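Local coordinates for protein amine Dehydrogenase (Pseudomonas putida, PDB 1JMX) that probably transfers electrons through two covalently attached c-type hemes, as the heme-carrying alpha subunit of a quinohemoprotein amine dehydrogenase, at residues 73-78 against 234-239; 203-206 against 210-213; 277-280 against 286-289. One frame throughout, in Å; residues are numbered along the deposited sequence.

Contact 1: residues 73-78 against 234-239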
loop_
_atom_site.group_PDB
_atom_site.type_symbol
_atom_site.label_atom_id
_atom_site.label_comp_id
_atom_site.label_asym_id
_atom_site.label_seq_id
_atom_site.Cartn_x
_atom_site.Cartn_y
_atom_site.Cartn_z
ATOM N N SER A 73 -26.653 -7.534 -6.441
ATOM C CA SER A 73 -26.404 -6.464 -7.395
ATOM C C SER A 73 -25.599 -5.294 -6.830
ATOM O O SER A 73 -25.112 -4.460 -7.583
ATOM C CB SER A 73 -27.718 -5.966 -7.993
ATOM O OG SER A 73 -28.553 -5.405 -7.004
ATOM N N GLU A 74 -25.468 -5.223 -5.510
ATOM C CA GLU A 74 -24.692 -4.154 -4.894
ATOM C C GLU A 74 -23.208 -4.513 -4.860
ATOM O O GLU A 74 -22.378 -3.694 -4.476
ATOM C CB GLU A 74 -25.214 -3.833 -3.493
ATOM C CG GLU A 74 -26.634 -3.268 -3.475
ATOM C CD GLU A 74 -27.120 -2.952 -2.073
ATOM O OE1 GLU A 74 -26.893 -3.762 -1.155
ATOM O OE2 GLU A 74 -27.726 -1.888 -1.885
ATOM N N THR A 75 -22.889 -5.755 -5.230
ATOM C CA THR A 75 -21.501 -6.213 -5.291
ATOM C C THR A 75 -21.026 -6.313 -6.751
ATOM O O THR A 75 -19.850 -6.550 -7.006
ATOM C CB THR A 75 -21.289 -7.597 -4.617
ATOM O OG1 THR A 75 -22.034 -8.603 -5.319
ATOM C CG2 THR A 75 -21.706 -7.558 -3.160
ATOM N N ASP A 76 -21.955 -6.150 -7.693
ATOM C CA ASP A 76 -21.648 -6.216 -9.124
ATOM C C ASP A 76 -20.474 -5.343 -9.544
ATOM O O ASP A 76 -20.499 -4.122 -9.375
ATOM C CB ASP A 76 -22.866 -5.811 -9.958
ATOM C CG ASP A 76 -23.902 -6.918 -10.083
ATOM O OD1 ASP A 76 -23.693 -8.028 -9.534
ATOM O OD2 ASP A 76 -24.934 -6.670 -10.746
ATOM N N GLY A 77 -19.448 -5.982 -10.100
ATOM C CA GLY A 77 -18.277 -5.254 -10.559
ATOM C C GLY A 77 -17.145 -5.063 -9.565
ATOM O O GLY A 77 -16.060 -4.635 -9.953
ATOM N N VAL A 78 -17.385 -5.354 -8.289
ATOM C CA VAL A 78 -16.342 -5.203 -7.277
ATOM C C VAL A 78 -16.087 -6.496 -6.491
ATOM O O VAL A 78 -15.441 -6.478 -5.440
ATOM C CB VAL A 78 -16.611 -3.989 -6.311
ATOM C CG1 VAL A 78 -16.321 -2.678 -7.018
ATOM C CG2 VAL A 78 -18.043 -3.986 -5.810
ATOM N N ASN A 234 -25.750 -14.239 4.118
ATOM C CA ASN A 234 -26.769 -13.471 3.411
ATOM C C ASN A 234 -27.467 -14.205 2.265
ATOM O O ASN A 234 -27.843 -13.592 1.271
ATOM C CB ASN A 234 -26.160 -12.153 2.917
ATOM C CG ASN A 234 -27.205 -11.122 2.538
ATOM O OD1 ASN A 234 -28.344 -11.183 2.983
ATOM N ND2 ASN A 234 -26.814 -10.163 1.712
ATOM N N GLY A 235 -27.602 -15.522 2.392
ATOM C CA GLY A 235 -28.293 -16.307 1.385
ATOM C C GLY A 235 -27.608 -16.557 0.057
ATOM O O GLY A 235 -28.147 -17.301 -0.760
ATOM N N TYR A 236 -26.438 -15.961 -0.172
ATOM C CA TYR A 236 -25.723 -16.165 -1.432
ATOM C C TYR A 236 -24.204 -16.135 -1.312
ATOM O O TYR A 236 -23.519 -16.749 -2.124
ATOM C CB TYR A 236 -26.186 -15.168 -2.505
ATOM C CG TYR A 236 -25.634 -13.759 -2.370
ATOM C CD1 TYR A 236 -24.648 -13.291 -3.240
ATOM C CD2 TYR A 236 -26.106 -12.896 -1.382
ATOM C CE1 TYR A 236 -24.149 -11.998 -3.133
ATOM C CE2 TYR A 236 -25.614 -11.603 -1.264
ATOM C CZ TYR A 236 -24.641 -11.159 -2.142
ATOM O OH TYR A 236 -24.184 -9.871 -2.049
ATOM N N GLU A 237 -23.681 -15.441 -0.300
ATOM C CA GLU A 237 -22.233 -15.342 -0.096
ATOM C C GLU A 237 -21.605 -16.600 0.488
ATOM O O GLU A 237 -21.500 -16.772 1.703
ATOM C CB GLU A 237 -21.877 -14.117 0.749
ATOM C CG GLU A 237 -22.064 -12.780 0.035
ATOM C CD GLU A 237 -21.015 -12.499 -1.046
ATOM O OE1 GLU A 237 -20.219 -13.395 -1.405
ATOM O OE2 GLU A 237 -20.985 -11.356 -1.544
ATOM N N TRP A 238 -21.150 -17.457 -0.416
ATOM C CA TRP A 238 -20.531 -18.726 -0.082
ATOM C C TRP A 238 -19.049 -18.593 0.248
ATOM O O TRP A 238 -18.263 -18.096 -0.556
ATOM C CB TRP A 238 -20.727 -19.685 -1.256
ATOM C CG TRP A 238 -20.014 -20.992 -1.148
ATOM C CD1 TRP A 238 -18.701 -21.240 -1.439
ATOM C CD2 TRP A 238 -20.592 -22.252 -0.790
ATOM N NE1 TRP A 238 -18.429 -22.578 -1.293
ATOM C CE2 TRP A 238 -19.571 -23.225 -0.896
ATOM C CE3 TRP A 238 -21.875 -22.655 -0.394
ATOM C CZ2 TRP A 238 -19.796 -24.582 -0.621
ATOM C CZ3 TRP A 238 -22.097 -23.999 -0.121
ATOM C CH2 TRP A 238 -21.062 -24.946 -0.235
ATOM N N ARG A 239 -18.675 -19.057 1.437
ATOM C CA ARG A 239 -17.291 -19.027 1.885
ATOM C C ARG A 239 -16.910 -20.430 2.309
ATOM O O ARG A 239 -17.486 -20.977 3.237
ATOM C CB ARG A 239 -17.115 -18.061 3.060
ATOM C CG ARG A 239 -17.354 -16.619 2.699
ATOM C CD ARG A 239 -16.352 -16.130 1.670
ATOM N NE ARG A 239 -16.615 -14.744 1.310
ATOM C CZ ARG A 239 -17.596 -14.363 0.504
ATOM N NH1 ARG A 239 -18.402 -15.260 -0.040
ATOM N NH2 ARG A 239 -17.804 -13.080 0.278
#
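The methyl branch of T75 and the phenol end of Y236 approach from opposite directions and meet, with T75 CG2 3.6 Å from Y236 OH. The first torsion of T75 (chi1 64°) sets CG2 beside its own backbone N and turns it to the tyrosine. OG1 of T75 is 4.1 Å from the phenol oxygen Y236 OH and is engaged with the carbonyl of P72, while Y236 OH is hydrogen-bonded to the carbonyl of L70. E237 lies next to the phenol, its chain bent at chi2. Its CG sits 3.7 Å above one face of the Y236 ring, offset toward the rim, and its OE2 comes to 4.2 Å from T75 CG2. Y236 and E237 both face Y233, a classic beta bulge at the start of barrel strand 237-244.

The carboxylate is held on its other oxygen by R239. NH1 of R239, 2.9 Å from E237 OE1, meets it on the anti side, 33° out of the carboxylate plane; NH2, 3.0 Å from OE1, comes from above the same face, 74° out of that plane, and OE1 lies in the guanidinium plane. R239 NH2 also reaches E35, a residue of the heme-binding region. NH1 of R79 bonds both T75 OG1 and E237 OE2, a second link.

The direct contact is thus a small, buried van der Waals meeting, 83 Å² in all, of a methyl with two oxygens. The polarity is settled around it: with arginines on both carboxylate oxygens, E237 is probably kept negatively charged, and R79 ties the loop to the barrel.

Contact 2: residues 203-206 against 210-213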
loop_
_atom_site.group_PDB
_atom_site.type_symbol
_atom_site.label_atom_id
_atom_site.label_comp_id
_atom_site.label_asym_id
_atom_site.label_seq_id
_atom_site.Cartn_x
_atom_site.Cartn_y
_atom_site.Cartn_z
ATOM N N THR A 203 -23.352 -31.223 1.222
ATOM C CA THR A 203 -24.310 -31.872 2.115
ATOM C C THR A 203 -24.476 -30.957 3.318
ATOM O O THR A 203 -23.534 -30.290 3.726
ATOM C CB THR A 203 -23.834 -33.288 2.588
ATOM O OG1 THR A 203 -22.697 -33.158 3.443
ATOM C CG2 THR A 203 -23.458 -34.173 1.400
ATOM N N PRO A 204 -25.673 -30.928 3.917
ATOM C CA PRO A 204 -25.925 -30.069 5.080
ATOM C C PRO A 204 -25.163 -30.424 6.354
ATOM O O PRO A 204 -24.598 -31.515 6.502
ATOM C CB PRO A 204 -27.434 -30.212 5.282
ATOM C CG PRO A 204 -27.670 -31.647 4.901
ATOM C CD PRO A 204 -26.853 -31.759 3.615
ATOM N N ASP A 205 -25.141 -29.457 7.256
ATOM C CA ASP A 205 -24.495 -29.576 8.554
ATOM C C ASP A 205 -25.262 -28.584 9.443
ATOM O O ASP A 205 -26.358 -28.136 9.080
ATOM C CB ASP A 205 -23.013 -29.191 8.443
ATOM C CG ASP A 205 -22.156 -29.807 9.538
ATOM O OD1 ASP A 205 -20.983 -29.401 9.671
ATOM O OD2 ASP A 205 -22.641 -30.707 10.266
ATOM N N GLN A 206 -24.696 -28.236 10.591
ATOM C CA GLN A 206 -25.341 -27.299 11.508
ATOM C C GLN A 206 -25.639 -25.917 10.905
ATOM O O GLN A 206 -24.725 -25.220 10.460
ATOM C CB GLN A 206 -24.462 -27.125 12.755
ATOM C CG GLN A 206 -22.982 -26.812 12.428
ATOM C CD GLN A 206 -22.421 -25.586 13.169
ATOM O OE1 GLN A 206 -21.654 -25.727 14.136
ATOM N NE2 GLN A 206 -22.776 -24.377 12.695
ATOM N N PHE A 210 -22.006 -26.287 5.737
ATOM C CA PHE A 210 -22.134 -27.510 4.953
ATOM C C PHE A 210 -20.830 -28.278 4.947
ATOM O O PHE A 210 -19.773 -27.748 5.311
ATOM C CB PHE A 210 -22.445 -27.192 3.479
ATOM C CG PHE A 210 -23.623 -26.284 3.265
ATOM C CD1 PHE A 210 -24.902 -26.808 3.095
ATOM C CD2 PHE A 210 -23.450 -24.901 3.197
ATOM C CE1 PHE A 210 -25.987 -25.974 2.862
ATOM C CE2 PHE A 210 -24.532 -24.055 2.963
ATOM C CZ PHE A 210 -25.800 -24.590 2.795
ATOM N N LYS A 211 -20.931 -29.542 4.541
ATOM C CA LYS A 211 -19.782 -30.426 4.369
ATOM C C LYS A 211 -19.593 -30.360 2.856
ATOM O O LYS A 211 -20.573 -30.294 2.109
ATOM C CB LYS A 211 -20.103 -31.864 4.789
ATOM C CG LYS A 211 -20.246 -32.085 6.293
ATOM C CD LYS A 211 -20.277 -33.584 6.588
ATOM C CE LYS A 211 -20.425 -33.894 8.079
ATOM N NZ LYS A 211 -20.407 -35.377 8.340
ATOM N N VAL A 212 -18.348 -30.354 2.397
ATOM C CA VAL A 212 -18.078 -30.241 0.964
ATOM C C VAL A 212 -17.094 -31.298 0.486
ATOM O O VAL A 212 -16.105 -31.597 1.150
ATOM C CB VAL A 212 -17.512 -28.826 0.599
ATOM C CG1 VAL A 212 -17.434 -28.653 -0.911
ATOM C CG2 VAL A 212 -18.372 -27.720 1.204
ATOM N N GLU A 213 -17.369 -31.838 -0.694
ATOM C CA GLU A 213 -16.515 -32.858 -1.283
ATOM C C GLU A 213 -16.272 -32.509 -2.742
ATOM O O GLU A 213 -17.206 -32.372 -3.522
ATOM C CB GLU A 213 -17.188 -34.228 -1.185
ATOM C CG GLU A 213 -16.306 -35.392 -1.588
ATOM C CD GLU A 213 -15.869 -36.238 -0.396
ATOM O OE1 GLU A 213 -14.646 -36.528 -0.276
ATOM O OE2 GLU A 213 -16.749 -36.623 0.415
#
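T203 and K211 form an antiparallel hydrogen-bonded pair near the end of a beta hairpin, the one made by strands 194-204 and 209-218. Two backbone bonds define it. K211 N donates to T203 O at 2.8 Å and 168°, and T203 N donates to K211 O at 3.1 Å and 174°, so both bonds are nearly straight. One residue further, P204 and F210 form a non-hydrogen-bonded pair with CA atoms 4.6 Å apart, a position that asks for no N-H from the proline toward F210.

Side-chain packing follows the same pairing. T203 and K211 project to one face of the sheet and cross obliquely. With chi1 at 68°, OG1 of T203 is brought against K211 CB at 3.2 Å, a close approach of a hydroxyl to a methylene rather than a polar bond. Next to K211 on strand 209-218, the F210 ring presents its edge to T203 O, which lies near the ring plane, and CB of F210 is 3.3 Å from that same oxygen. The ring's CD1 meets P204 CA at 4.0 Å. Past the proline, D205 rests its CB on F210 CA, again at 4.0 Å.

Charge plays a looser part. K211 extends beyond CG, and its NZ stays 5.5 Å from D205 OD2, too far for a salt bridge although the charges are opposite; K211 also touches a crystal neighbour, which may influence its conformation.

The hairpin end is surface-lying, yet F210 is buried. Its ring packs on V202 and on L232 of strand 223-233, with A177, L180 and P181 of the loop before strand 182-190 beside it, while its backbone pairs with A230, carrying the hairpin into the eight-stranded barrel.

Contact 3: residues 277-280 against 286-289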
loop_
_atom_site.group_PDB
_atom_site.type_symbol
_atom_site.label_atom_id
_atom_site.label_comp_id
_atom_site.label_asym_id
_atom_site.label_seq_id
_atom_site.Cartn_x
_atom_site.Cartn_y
_atom_site.Cartn_z
ATOM N N THR A 277 -16.734 -21.915 -11.823
ATOM C CA THR A 277 -18.138 -21.811 -12.164
ATOM C C THR A 277 -18.719 -23.205 -11.979
ATOM O O THR A 277 -18.059 -24.195 -12.266
ATOM C CB THR A 277 -18.350 -21.260 -13.600
ATOM O OG1 THR A 277 -19.755 -21.187 -13.875
ATOM C CG2 THR A 277 -17.670 -22.133 -14.644
ATOM N N ALA A 278 -19.903 -23.285 -11.395
ATOM C CA ALA A 278 -20.535 -24.573 -11.160
ATOM C C ALA A 278 -22.033 -24.470 -11.374
ATOM O O ALA A 278 -22.595 -23.367 -11.391
ATOM C CB ALA A 278 -20.236 -25.081 -9.741
ATOM N N VAL A 279 -22.672 -25.626 -11.540
ATOM C CA VAL A 279 -24.109 -25.690 -11.755
ATOM C C VAL A 279 -24.689 -26.857 -10.972
ATOM O O VAL A 279 -24.149 -27.959 -10.994
ATOM C CB VAL A 279 -24.435 -25.840 -13.259
ATOM C CG1 VAL A 279 -25.892 -26.193 -13.457
ATOM C CG2 VAL A 279 -24.138 -24.541 -13.970
ATOM N N LYS A 280 -25.787 -26.602 -10.267
ATOM C CA LYS A 280 -26.428 -27.642 -9.486
ATOM C C LYS A 280 -27.238 -28.591 -10.362
ATOM O O LYS A 280 -27.871 -28.187 -11.341
ATOM C CB LYS A 280 -27.342 -27.045 -8.424
ATOM C CG LYS A 280 -27.900 -28.076 -7.467
ATOM C CD LYS A 280 -28.917 -27.468 -6.517
ATOM C CE LYS A 280 -29.542 -28.532 -5.600
ATOM N NZ LYS A 280 -30.291 -29.579 -6.370
ATOM N N LEU A 286 -24.683 -26.537 -19.997
ATOM C CA LEU A 286 -23.472 -26.947 -20.686
ATOM C C LEU A 286 -22.440 -25.909 -20.254
ATOM O O LEU A 286 -22.430 -24.783 -20.758
ATOM C CB LEU A 286 -23.704 -26.931 -22.201
ATOM C CG LEU A 286 -22.640 -27.523 -23.123
ATOM C CD1 LEU A 286 -22.158 -28.869 -22.610
ATOM C CD2 LEU A 286 -23.228 -27.653 -24.518
ATOM N N LEU A 287 -21.638 -26.279 -19.256
ATOM C CA LEU A 287 -20.613 -25.416 -18.675
ATOM C C LEU A 287 -19.445 -24.978 -19.551
ATOM O O LEU A 287 -19.213 -23.781 -19.716
ATOM C CB LEU A 287 -20.041 -26.047 -17.407
ATOM C CG LEU A 287 -20.815 -25.927 -16.098
ATOM C CD1 LEU A 287 -19.917 -26.429 -14.971
ATOM C CD2 LEU A 287 -21.205 -24.472 -15.853
ATOM N N ALA A 288 -18.681 -25.940 -20.064
ATOM C CA ALA A 288 -17.517 -25.615 -20.876
ATOM C C ALA A 288 -17.020 -26.743 -21.790
ATOM O O ALA A 288 -17.456 -27.889 -21.682
ATOM C CB ALA A 288 -16.383 -25.161 -19.958
ATOM N N VAL A 289 -16.139 -26.373 -22.719
ATOM C CA VAL A 289 -15.506 -27.295 -23.652
ATOM C C VAL A 289 -14.051 -27.195 -23.211
ATOM O O VAL A 289 -13.544 -26.092 -23.011
ATOM C CB VAL A 289 -15.599 -26.793 -25.123
ATOM C CG1 VAL A 289 -15.218 -27.900 -26.088
ATOM C CG2 VAL A 289 -16.981 -26.278 -25.433
#
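T277 and V279, the two residues that L287 packs against, are hydrogen-bonded through their backbones to S187 and A185 of strand 182-190, on the barrel side. That pairing of the last strand with the first closes the eight-stranded antiparallel barrel. Segment 286-289 belongs instead to the neighbouring mixed sheet, so the contact joins two domains. The evidence is geometric: the short strand axes come no nearer than 8.3 Å, their directions differ by 144°, and the nearest CA pair, A278 with L287, is 7.6 Å apart.

L287 fills this distance. It and A288 both face V305, a classic beta bulge, and the L287 side chain leaves its strand toward the barrel, sliding past those of T277 and V279 in the opposite direction. One methyl, CD1, lies 4.0 Å from T277 O. The other, CD2, lies against both side chains, 4.1 Å from T277 OG1 and nearer to the valine. An alanine here would lack both methyls and would probably open a gap between the sheets, leaving V279 without its apolar partner. S187 also touches L287, and S307, on strand 299-307 in the mixed sheet, touches V279.

Packing is tightest at V279, where CG1 takes the position opposite the backbone N (chi1 168°) and the other branch, CG2, abuts L287 CD2 at 3.5 Å, nearer than usual for two methyl carbons.

In the fold
All three contacts reach the same eight-stranded barrel: two join it to other parts of the chain, and contact 2 lies within it. Contact 1 is fully buried and brings a loop of the heme-binding region to strand 237-244; arginine-carboxylate bonds surround it. Contact 2 lies at the surface and stays within one hairpin, so backbone hydrogen bonds carry it. Contact 3, partly buried, sets the last barrel strand against the next domain through methyl groups. Contacts 1 and 2 touch: W238 CZ3 packs on F210 CD2 at 3.7 Å, and W238 CZ2 lies 3.9 Å from V212 CG2. Contact 3 stands apart, its nearest atoms about 9 and 10 Å from contacts 1 and 2.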